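Local coordinates for protein phosphorylated carbohydrates phosphatase TM_1254 (Thermotoga maritima msb8, PDB 3KBB) that dephosphorylates several phosphorylated carbohydrates, including erythrose 4-phosphate, fructose 6-phosphate and mannose 6-phosphate, with the help of a divalent metal cation, at residues L93-S98 and E207-L212; D14-Y19 and R41-P46; V129-D134 and P143-L148. All coordinates share one frame; numbering follows the deposited sequence.

Contact 1: L93-S98 and E207-L212; sequences LEFVKS and EILNVL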
# COMPACT_ATOMS: atom_id res chain seq x y z
N LEU A 93 -10.72 -9.83 6.04
CA LEU A 93 -9.99 -10.98 5.46
C LEU A 93 -10.57 -12.30 5.96
O LEU A 93 -10.80 -13.25 5.18
CB LEU A 93 -8.50 -10.90 5.78
CG LEU A 93 -7.75 -9.65 5.28
CD1 LEU A 93 -6.30 -9.74 5.72
CD2 LEU A 93 -7.84 -9.62 3.79
N GLU A 94 -10.82 -12.35 7.27
CA GLU A 94 -11.48 -13.54 7.86
C GLU A 94 -12.83 -13.82 7.20
O GLU A 94 -13.16 -14.97 6.91
CB GLU A 94 -11.61 -13.34 9.37
CG GLU A 94 -10.31 -13.49 10.12
CD GLU A 94 -10.45 -13.12 11.58
OE1 GLU A 94 -11.49 -12.51 11.95
OE2 GLU A 94 -9.51 -13.41 12.36
N PHE A 95 -13.61 -12.78 6.93
CA PHE A 95 -14.90 -12.97 6.30
C PHE A 95 -14.81 -13.58 4.89
O PHE A 95 -15.55 -14.52 4.56
CB PHE A 95 -15.72 -11.65 6.29
CG PHE A 95 -17.10 -11.80 5.68
CD1 PHE A 95 -18.12 -12.45 6.40
CD2 PHE A 95 -17.37 -11.31 4.41
CE1 PHE A 95 -19.39 -12.60 5.82
CE2 PHE A 95 -18.62 -11.44 3.83
CZ PHE A 95 -19.65 -12.10 4.55
N VAL A 96 -13.92 -13.05 4.04
CA VAL A 96 -13.75 -13.63 2.71
C VAL A 96 -13.41 -15.13 2.81
O VAL A 96 -13.97 -15.95 2.07
CB VAL A 96 -12.64 -12.93 1.86
CG1 VAL A 96 -12.54 -13.57 0.50
CG2 VAL A 96 -12.98 -11.41 1.75
N LYS A 97 -12.50 -15.47 3.72
CA LYS A 97 -12.12 -16.89 3.87
C LYS A 97 -13.32 -17.72 4.35
O LYS A 97 -13.54 -18.84 3.86
CB LYS A 97 -10.90 -17.08 4.77
CG LYS A 97 -9.57 -16.59 4.12
CD LYS A 97 -9.49 -16.85 2.59
CE LYS A 97 -9.40 -18.35 2.19
NZ LYS A 97 -9.57 -18.56 0.71
N SER A 98 -14.11 -17.13 5.24
CA SER A 98 -15.34 -17.80 5.76
C SER A 98 -16.32 -18.16 4.64
O SER A 98 -17.14 -19.09 4.79
CB SER A 98 -16.03 -16.94 6.82
OG SER A 98 -16.90 -15.95 6.23
N GLU A 207 -14.91 0.07 7.01
CA GLU A 207 -16.18 -0.15 6.31
C GLU A 207 -16.11 -1.30 5.30
O GLU A 207 -17.11 -1.68 4.70
CB GLU A 207 -16.65 1.13 5.60
CG GLU A 207 -17.15 2.23 6.59
CD GLU A 207 -17.07 3.66 6.04
OE1 GLU A 207 -16.83 3.88 4.82
OE2 GLU A 207 -17.25 4.60 6.88
N ILE A 208 -14.92 -1.86 5.12
CA ILE A 208 -14.73 -2.89 4.08
C ILE A 208 -15.55 -4.15 4.41
O ILE A 208 -16.18 -4.74 3.54
CB ILE A 208 -13.24 -3.21 3.92
CG1 ILE A 208 -12.51 -2.00 3.28
CG2 ILE A 208 -13.05 -4.51 3.10
CD1 ILE A 208 -10.97 -2.15 3.22
N LEU A 209 -15.56 -4.52 5.69
CA LEU A 209 -16.32 -5.70 6.10
C LEU A 209 -17.79 -5.64 5.68
O LEU A 209 -18.30 -6.56 5.07
CB LEU A 209 -16.17 -5.92 7.61
CG LEU A 209 -17.04 -7.07 8.17
CD1 LEU A 209 -16.74 -8.43 7.57
CD2 LEU A 209 -16.82 -7.10 9.64
N ASN A 210 -18.48 -4.54 5.97
CA ASN A 210 -19.86 -4.40 5.54
C ASN A 210 -20.06 -4.37 4.02
O ASN A 210 -21.04 -4.92 3.50
CB ASN A 210 -20.55 -3.21 6.24
CG ASN A 210 -20.75 -3.44 7.74
OD1 ASN A 210 -20.78 -4.58 8.22
ND2 ASN A 210 -20.89 -2.35 8.48
N VAL A 211 -19.11 -3.78 3.29
CA VAL A 211 -19.15 -3.94 1.84
C VAL A 211 -19.14 -5.43 1.44
O VAL A 211 -19.92 -5.86 0.60
CB VAL A 211 -18.00 -3.20 1.14
CG1 VAL A 211 -17.97 -3.57 -0.35
CG2 VAL A 211 -18.19 -1.70 1.31
N LEU A 212 -18.24 -6.21 2.03
CA LEU A 212 -18.15 -7.63 1.65
C LEU A 212 -19.44 -8.37 2.00
O LEU A 212 -19.89 -9.20 1.22
CB LEU A 212 -16.94 -8.31 2.29
CG LEU A 212 -15.65 -7.66 1.77
CD1 LEU A 212 -14.48 -8.18 2.60
CD2 LEU A 212 -15.48 -7.90 0.30
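Phe95 meets both Leu209 and Leu212, and through CB and ring it has the larger share of its side of a mainly apolar contact. With CG anti to the backbone N (chi1 -178°), the ring is set alongside Leu212. The CD1 methyl of Leu209 comes up obliquely against the root of this side chain, 3.6 Å from Phe95 CB, and the two side chains cross at about a right angle. Leu212 instead slides past Phe95 in the opposite direction, its CB lying 3.7 Å from Phe95 CD2. The carbonyl oxygen of Leu212 sits at the ring edge, near the ring plane, with Leu212 O 3.7 Å from Phe95 CE2. One residue further along, Val96 turns its CG2 methyl to the CD1 branch of Leu212 at 3.7 Å. Leu212 therefore bridges two neighbouring residues, CB serving the phenylalanine and CD1 the valine. No hydrogen bond spans the pair of segments. Within the last turn of the helix, Ser98 OG donates a 2.6 Å bond to Phe95 O, in the carbonyl plane and on a lone pair. Outward from this shell, Val96 and Leu212 both rest on Val4 of strand 3-7, and Leu212 also reaches Phe163 of strand 160-164. The axes of 93-98 and 208-212 run 19° from parallel, 9.8 Å apart at the closest. Such a pair of neighbouring helices, leaning on each other and on the central strands of a parallel sheet, is typical of the Rossmann-like alpha/beta core of HAD phosphatases.

Contact 2: D14-Y19 and R41-P46; sequences DTEPLY and RIMGVP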
# COMPACT_ATOMS: atom_id res chain seq x y z
N ASP A 14 -1.04 1.30 6.96
CA ASP A 14 -0.62 2.56 6.34
C ASP A 14 0.80 2.97 6.76
O ASP A 14 1.04 3.33 7.92
CB ASP A 14 -1.57 3.71 6.74
CG ASP A 14 -3.02 3.43 6.42
OD1 ASP A 14 -3.32 2.65 5.50
OD2 ASP A 14 -3.87 4.04 7.10
N THR A 15 1.74 2.94 5.83
CA THR A 15 3.12 3.33 6.17
C THR A 15 3.35 4.82 6.02
O THR A 15 4.24 5.39 6.70
CB THR A 15 4.18 2.60 5.33
OG1 THR A 15 3.97 2.89 3.93
CG2 THR A 15 4.13 1.08 5.61
N GLU A 16 2.59 5.44 5.10
CA GLU A 16 2.82 6.85 4.74
C GLU A 16 2.89 7.74 5.99
O GLU A 16 3.79 8.56 6.08
CB GLU A 16 1.80 7.39 3.72
CG GLU A 16 2.15 8.80 3.14
CD GLU A 16 1.57 9.98 3.95
OE1 GLU A 16 0.70 9.76 4.82
OE2 GLU A 16 2.00 11.13 3.69
N PRO A 17 1.95 7.57 6.95
CA PRO A 17 2.00 8.44 8.14
C PRO A 17 3.25 8.26 9.02
O PRO A 17 3.52 9.12 9.85
CB PRO A 17 0.77 8.01 8.94
CG PRO A 17 -0.12 7.38 7.97
CD PRO A 17 0.78 6.67 7.01
N LEU A 18 3.96 7.16 8.85
CA LEU A 18 5.18 6.93 9.66
C LEU A 18 6.45 7.44 9.03
O LEU A 18 7.52 7.32 9.63
CB LEU A 18 5.36 5.45 9.96
CG LEU A 18 4.19 4.75 10.68
CD1 LEU A 18 4.44 3.25 10.78
CD2 LEU A 18 3.98 5.35 12.02
N TYR A 19 6.35 7.96 7.81
CA TYR A 19 7.55 8.46 7.13
C TYR A 19 8.18 9.63 7.87
O TYR A 19 9.40 9.75 7.90
CB TYR A 19 7.24 8.82 5.69
CG TYR A 19 7.47 7.64 4.79
CD1 TYR A 19 6.69 6.48 4.92
CD2 TYR A 19 8.46 7.66 3.82
CE1 TYR A 19 6.90 5.37 4.11
CE2 TYR A 19 8.70 6.55 3.00
CZ TYR A 19 7.89 5.42 3.15
OH TYR A 19 8.12 4.34 2.34
N ARG A 41 6.70 18.57 1.95
CA ARG A 41 7.17 18.85 0.60
C ARG A 41 8.03 17.73 0.06
O ARG A 41 7.90 17.34 -1.11
CB ARG A 41 7.87 20.21 0.55
CG ARG A 41 6.96 21.35 0.98
CD ARG A 41 5.62 21.29 0.23
NE ARG A 41 4.83 22.48 0.49
CZ ARG A 41 3.75 22.83 -0.20
NH1 ARG A 41 3.33 22.08 -1.21
NH2 ARG A 41 3.11 23.94 0.13
N ILE A 42 8.91 17.19 0.90
CA ILE A 42 9.76 16.05 0.55
C ILE A 42 8.93 14.84 0.08
O ILE A 42 9.38 14.05 -0.78
CB ILE A 42 10.68 15.63 1.73
CG1 ILE A 42 11.78 16.67 2.03
CG2 ILE A 42 11.32 14.27 1.47
CD1 ILE A 42 12.70 16.97 0.85
N MSE A 43 7.73 14.72 0.66
CA MSE A 43 6.87 13.58 0.34
C MSE A 43 6.15 13.72 -1.01
O MSE A 43 5.63 12.72 -1.53
CB MSE A 43 5.91 13.26 1.49
CG MSE A 43 6.58 12.70 2.75
SE MSE A 43 7.58 10.98 2.60
CE MSE A 43 6.02 9.81 2.30
N GLY A 44 6.14 14.91 -1.59
CA GLY A 44 5.54 15.11 -2.90
C GLY A 44 6.34 14.56 -4.08
O GLY A 44 5.96 14.78 -5.24
N VAL A 45 7.45 13.87 -3.81
CA VAL A 45 8.28 13.28 -4.88
C VAL A 45 8.71 11.87 -4.52
O VAL A 45 8.75 11.52 -3.34
CB VAL A 45 9.57 14.13 -5.22
CG1 VAL A 45 9.22 15.52 -5.59
CG2 VAL A 45 10.61 14.09 -4.08
N PRO A 46 9.02 11.04 -5.53
CA PRO A 46 9.53 9.68 -5.27
C PRO A 46 10.75 9.63 -4.35
O PRO A 46 11.67 10.45 -4.47
CB PRO A 46 9.91 9.15 -6.67
CG PRO A 46 9.76 10.29 -7.61
CD PRO A 46 8.86 11.30 -6.98
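A Met-aromatic contact between Tyr19 and Met43, refined as selenomethionine, joins the first turn of helix 19-29 to the turn at the C-terminal end of helix 36-42. Met43 is modelled in two conformations, and the distances hold for one of them. In this conformer SE lies 4.7 Å from the centroid of the Tyr19 ring, 56° off the ring normal, so the selenium approaches obliquely. Its closest ring atom is Tyr19 CD2, at 3.6 Å from Met43 SE. The terminal methyl lies against the same side chain: Met43 CE is 3.6 Å from Tyr19 CG and 3.7 Å from Tyr19 CB. Turns at chi2 (-61°) and chi3 (-69°) bend the Met43 chain and bring that methyl beside the ring root. Both helices belong to the helical cap that this branch of the HAD family inserts after the first core strand, 3-7. A type I turn from Ile42 to Val45 holds the backbone that presents Met43, with Pro46 then taking the N-cap position of helix 47-57. The Tyr19 ring has Thr15 O at its edge, in plane, while its hydroxyl is hydrogen-bonded to Lys75 NZ on helix 64-82. With an alanine in place of Tyr19, the selenium and methyl of Met43 would probably lose their aromatic partner and Lys75 NZ its bond to the phenol oxygen. Glu16 adds a peripheral touch, its chain crossing that of Met43 obliquely with Glu16 CG 4.1 Å from Met43 CE.

Contact 3: V129-D134 and P143-L148; sequences VMVFGD and PEIYLL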
# COMPACT_ATOMS: atom_id res chain seq x y z
N VAL A 129 -3.25 -15.92 -3.10
CA VAL A 129 -2.42 -15.42 -4.20
C VAL A 129 -1.83 -14.09 -3.75
O VAL A 129 -2.56 -13.23 -3.22
CB VAL A 129 -3.27 -15.24 -5.48
CG1 VAL A 129 -2.60 -14.32 -6.50
CG2 VAL A 129 -3.64 -16.61 -6.10
N MSE A 130 -0.55 -13.86 -4.03
CA MSE A 130 0.01 -12.55 -3.71
C MSE A 130 0.94 -12.15 -4.85
O MSE A 130 1.73 -13.00 -5.31
CB MSE A 130 0.79 -12.58 -2.38
CG MSE A 130 -0.02 -13.06 -1.10
SE MSE A 130 0.96 -12.74 0.51
CE MSE A 130 2.23 -14.25 0.42
N VAL A 131 0.79 -10.95 -5.38
CA VAL A 131 1.63 -10.49 -6.50
C VAL A 131 2.31 -9.19 -6.04
O VAL A 131 1.64 -8.34 -5.40
CB VAL A 131 0.77 -10.24 -7.77
CG1 VAL A 131 1.58 -9.57 -8.85
CG2 VAL A 131 0.17 -11.57 -8.32
N PHE A 132 3.60 -9.03 -6.38
CA PHE A 132 4.44 -7.96 -5.83
C PHE A 132 5.02 -7.15 -6.98
O PHE A 132 4.99 -7.59 -8.11
CB PHE A 132 5.56 -8.60 -4.97
CG PHE A 132 5.00 -9.41 -3.83
CD1 PHE A 132 4.60 -8.79 -2.66
CD2 PHE A 132 4.85 -10.78 -3.97
CE1 PHE A 132 4.04 -9.52 -1.60
CE2 PHE A 132 4.26 -11.52 -2.93
CZ PHE A 132 3.87 -10.87 -1.75
N GLY A 133 5.52 -5.96 -6.67
CA GLY A 133 5.88 -5.02 -7.74
C GLY A 133 7.07 -5.42 -8.58
O GLY A 133 7.20 -5.00 -9.76
N ASP A 134 7.94 -6.25 -8.00
CA ASP A 134 9.09 -6.77 -8.74
C ASP A 134 8.78 -8.01 -9.56
O ASP A 134 9.70 -8.67 -10.05
CB ASP A 134 10.30 -7.03 -7.80
CG ASP A 134 9.99 -7.97 -6.60
OD1 ASP A 134 8.82 -8.26 -6.23
OD2 ASP A 134 11.00 -8.42 -5.98
N PRO A 143 -2.02 -2.22 -16.43
CA PRO A 143 -2.83 -3.32 -15.84
C PRO A 143 -2.05 -4.63 -15.58
O PRO A 143 -2.63 -5.55 -14.96
CB PRO A 143 -3.90 -3.55 -16.90
CG PRO A 143 -3.19 -3.11 -18.20
CD PRO A 143 -2.45 -1.91 -17.80
N GLU A 144 -0.77 -4.71 -15.99
CA GLU A 144 0.03 -5.93 -15.78
C GLU A 144 -0.16 -6.61 -14.40
O GLU A 144 -0.40 -7.85 -14.31
CB GLU A 144 1.51 -5.65 -16.04
CG GLU A 144 2.26 -6.91 -16.37
CD GLU A 144 3.75 -6.68 -16.61
OE1 GLU A 144 4.13 -5.55 -16.97
OE2 GLU A 144 4.51 -7.68 -16.45
N ILE A 145 -0.02 -5.84 -13.33
CA ILE A 145 -0.11 -6.41 -12.00
C ILE A 145 -1.46 -7.08 -11.70
O ILE A 145 -1.49 -8.18 -11.16
CB ILE A 145 0.30 -5.40 -10.92
CG1 ILE A 145 0.62 -6.12 -9.60
CG2 ILE A 145 -0.70 -4.26 -10.79
CD1 ILE A 145 1.19 -5.22 -8.54
N TYR A 146 -2.55 -6.42 -12.09
CA TYR A 146 -3.88 -7.04 -11.89
C TYR A 146 -4.13 -8.20 -12.84
O TYR A 146 -4.78 -9.16 -12.45
CB TYR A 146 -5.00 -5.99 -11.97
CG TYR A 146 -5.03 -5.26 -10.64
CD1 TYR A 146 -5.61 -5.86 -9.50
CD2 TYR A 146 -4.47 -3.99 -10.50
CE1 TYR A 146 -5.61 -5.22 -8.27
CE2 TYR A 146 -4.46 -3.32 -9.27
CZ TYR A 146 -5.03 -3.96 -8.15
OH TYR A 146 -5.04 -3.35 -6.92
N LEU A 147 -3.64 -8.11 -14.08
CA LEU A 147 -3.72 -9.26 -15.03
C LEU A 147 -3.01 -10.49 -14.44
O LEU A 147 -3.52 -11.63 -14.55
CB LEU A 147 -3.15 -8.83 -16.41
CG LEU A 147 -4.01 -7.80 -17.13
CD1 LEU A 147 -3.18 -7.17 -18.31
CD2 LEU A 147 -5.35 -8.38 -17.64
N LEU A 148 -1.85 -10.29 -13.80
CA LEU A 148 -1.12 -11.41 -13.18
C LEU A 148 -1.88 -11.97 -11.96
O LEU A 148 -1.94 -13.19 -11.77
CB LEU A 148 0.29 -10.96 -12.78
CG LEU A 148 1.27 -12.03 -12.23
CD1 LEU A 148 1.34 -13.25 -13.16
CD2 LEU A 148 2.66 -11.40 -11.96
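Val131 packs against Ile145 and Leu148, joining the edge strand of the sheet to the start of helix 144-153. The apolar contacts centre on the CG1 methyl of Val131, which is 3.7 Å from Ile145 CG1 and 3.8 Å from Leu148 CD2. Ile145 slides past the valine in the opposite direction, whereas Leu148 comes at a slant. The second methyl, Val131 CG2, lies 4.1 Å from Leu148 CG, so the leucine meets both arms of the valine fork. In Ile145, CG1 stands anti to the backbone N (chi1 -163°), which carries the longer branch across to the strand although the CB itself does not point that way. The Ile145 side chain is also about 7 Å, at the nearest atoms, from that of Asp7, by similarity the probable nucleophile.

No hydrogen bond joins the two segments, though Arg152 NH1, further along the helix, makes a weak one to Met130 O. The backbone of Val131 pairs with Leu105 and Thr107, holding strand 129-131 beside strand 102-106. This helix forms part of a beta-alpha-beta crossover to strand 160-164.

With no hydrogen bond or charge pair between them, the two segments meet through branched apolar side chains, Val131 and Ile145 buried, so that shape and the exclusion of water probably account for their association.

Overall arrangement
From the N terminus, the chain leaves core strand 3-7 and enters the helical cap, where contact 2 soon closes a short loop over helices 19-29 and 36-42. That loop is complete before contact 1 opens at 93-98, after the chain has returned to the core. Contact 1 closes only near the C terminus, at 207-212, and the long excursion between its halves takes in contact 3, a local strand-to-helix closure. Contacts 1 and 3 thus both belong to the alpha/beta core, their centres about 22 Å apart. Contact 2 lies in the cap, across the chain's centre from each of them. No two contacts touch or cross.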